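Local atomic coordinates of N(2),N(2)-dimethylguanosine tRNA methyltransferase (Pyrococcus horikoshii, PDB entry 2YTZ), a protein that probably dimethylates N2 of guanine 26 in a number of tRNAs, using S-adenosyl-L-methionine as the methyl donor. Residues L14-E19 / Y84-R89. Residues are numbered along the deposited sequence; the frame is centred on the assembly and turned at random.
Sequences LIPKAE and YELMKR
Leu86 meets the strand ending at Pro16 with both branches of its isobutyl group, and the contact is mainly apolar. Leu86 CD1 lies 4.1 Å from Leu14 CB, while Leu86 CD2 abuts Pro16 CD, 3.7 Å away, the two side chains meeting at a slant. The Leu14 carbonyl oxygen lies against the fork, 3.3 Å from Leu86 CD1 and 3.4 Å from Leu86 CD2. Leu86 CG stands anti to the backbone N (chi1 -175°), which carries the fork out from the helix to the strand. Cutting Leu86 back to an alanine removes both methyls and is likely to open a gap beside Leu14 and Pro16, leaving Pro16 CD without its apolar neighbour on the helix.

The strand belongs to the N-terminal hairpin of 3-8 and 11-16, which rests on helix 81-94, packed on the central sheet of the class I methyltransferase fold. The axes of 14-16 and 84-89 run roughly antiparallel, at 157°, and approach to 9.3 Å.

A second kind of packing sets a methyl against a charged plane. Arg89, extended from CG to NE, offers one guanidinium face to Leu14 CD1, which lies off-centre, 3.5 Å from Arg89 NE. Leu3 of the partner strand also touches Arg89.

A polar tie joins the same two elements: Leu14 N donates to Asn90 OD1, also on helix 81-94.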
# COMPACT_ATOMS: atom_id res chain seq x y z
N LEU A 14 10.04 6.57 -21.96
CA LEU A 14 11.12 5.79 -22.53
C LEU A 14 11.73 4.97 -21.40
O LEU A 14 12.08 5.51 -20.35
CB LEU A 14 12.18 6.71 -23.14
CG LEU A 14 11.78 7.48 -24.39
CD1 LEU A 14 12.88 8.47 -24.76
CD2 LEU A 14 11.53 6.50 -25.52
N ILE A 15 11.85 3.67 -21.62
CA ILE A 15 12.44 2.80 -20.62
C ILE A 15 13.59 2.04 -21.27
O ILE A 15 13.51 1.67 -22.45
CB ILE A 15 11.43 1.78 -20.06
CG1 ILE A 15 11.03 0.78 -21.15
CG2 ILE A 15 10.21 2.51 -19.54
CD1 ILE A 15 10.35 -0.46 -20.63
N PRO A 16 14.68 1.82 -20.53
CA PRO A 16 15.81 1.10 -21.10
C PRO A 16 15.42 -0.33 -21.46
O PRO A 16 14.71 -1.00 -20.71
CB PRO A 16 16.86 1.16 -19.99
CG PRO A 16 16.02 1.24 -18.75
CD PRO A 16 14.96 2.22 -19.14
N LYS A 17 15.87 -0.79 -22.62
CA LYS A 17 15.57 -2.15 -23.03
C LYS A 17 16.68 -3.03 -22.49
O LYS A 17 17.86 -2.78 -22.74
CB LYS A 17 15.49 -2.27 -24.55
CG LYS A 17 15.09 -3.66 -25.00
CD LYS A 17 14.56 -3.67 -26.43
CE LYS A 17 14.14 -5.09 -26.81
NZ LYS A 17 13.22 -5.69 -25.80
N ALA A 18 16.30 -4.06 -21.73
CA ALA A 18 17.28 -4.96 -21.16
C ALA A 18 16.71 -6.36 -21.01
O ALA A 18 15.51 -6.58 -21.21
CB ALA A 18 17.74 -4.43 -19.80
N GLU A 19 17.58 -7.31 -20.67
CA GLU A 19 17.19 -8.70 -20.49
C GLU A 19 15.97 -8.76 -19.56
O GLU A 19 14.89 -9.17 -19.97
CB GLU A 19 18.35 -9.50 -19.90
CG GLU A 19 18.24 -11.00 -20.11
CD GLU A 19 19.36 -11.77 -19.41
OE1 GLU A 19 19.40 -13.01 -19.54
OE2 GLU A 19 20.19 -11.12 -18.73
N TYR A 84 17.67 10.16 -12.97
CA TYR A 84 17.39 11.58 -13.03
C TYR A 84 17.29 12.03 -14.47
O TYR A 84 16.36 12.73 -14.85
CB TYR A 84 18.50 12.36 -12.32
CG TYR A 84 18.30 13.86 -12.37
CD1 TYR A 84 17.12 14.43 -11.91
CD2 TYR A 84 19.28 14.70 -12.89
CE1 TYR A 84 16.91 15.80 -11.97
CE2 TYR A 84 19.09 16.07 -12.95
CZ TYR A 84 17.90 16.62 -12.49
OH TYR A 84 17.70 17.97 -12.54
N GLU A 85 18.27 11.63 -15.28
CA GLU A 85 18.30 11.99 -16.69
C GLU A 85 17.12 11.43 -17.49
O GLU A 85 16.59 12.11 -18.37
CB GLU A 85 19.61 11.55 -17.31
CG GLU A 85 20.78 12.41 -16.89
CD GLU A 85 22.10 11.89 -17.40
OE1 GLU A 85 23.08 12.67 -17.41
OE2 GLU A 85 22.17 10.69 -17.77
N LEU A 86 16.72 10.20 -17.19
CA LEU A 86 15.60 9.59 -17.90
C LEU A 86 14.29 10.24 -17.42
O LEU A 86 13.32 10.32 -18.18
CB LEU A 86 15.59 8.08 -17.66
CG LEU A 86 14.54 7.28 -18.44
CD1 LEU A 86 14.54 7.71 -19.91
CD2 LEU A 86 14.83 5.80 -18.32
N MET A 87 14.28 10.70 -16.18
CA MET A 87 13.12 11.37 -15.59
C MET A 87 12.88 12.69 -16.31
O MET A 87 11.76 12.98 -16.74
CB MET A 87 13.36 11.65 -14.10
CG MET A 87 12.83 10.58 -13.17
SD MET A 87 13.77 10.54 -11.63
CE MET A 87 13.10 11.96 -10.76
N LYS A 88 13.94 13.49 -16.43
CA LYS A 88 13.86 14.78 -17.11
C LYS A 88 13.36 14.60 -18.54
O LYS A 88 12.51 15.35 -19.02
CB LYS A 88 15.22 15.48 -17.13
CG LYS A 88 15.69 15.92 -15.75
CD LYS A 88 16.90 16.85 -15.83
CE LYS A 88 18.09 16.16 -16.45
NZ LYS A 88 19.28 17.07 -16.45
N ARG A 89 13.90 13.59 -19.21
CA ARG A 89 13.52 13.32 -20.57
C ARG A 89 12.04 12.92 -20.68
O ARG A 89 11.30 13.48 -21.49
CB ARG A 89 14.42 12.23 -21.16
CG ARG A 89 14.28 12.10 -22.65
CD ARG A 89 15.36 11.24 -23.24
NE ARG A 89 15.18 11.11 -24.68
CZ ARG A 89 15.97 10.38 -25.46
NH1 ARG A 89 15.74 10.32 -26.76
NH2 ARG A 89 16.99 9.71 -24.93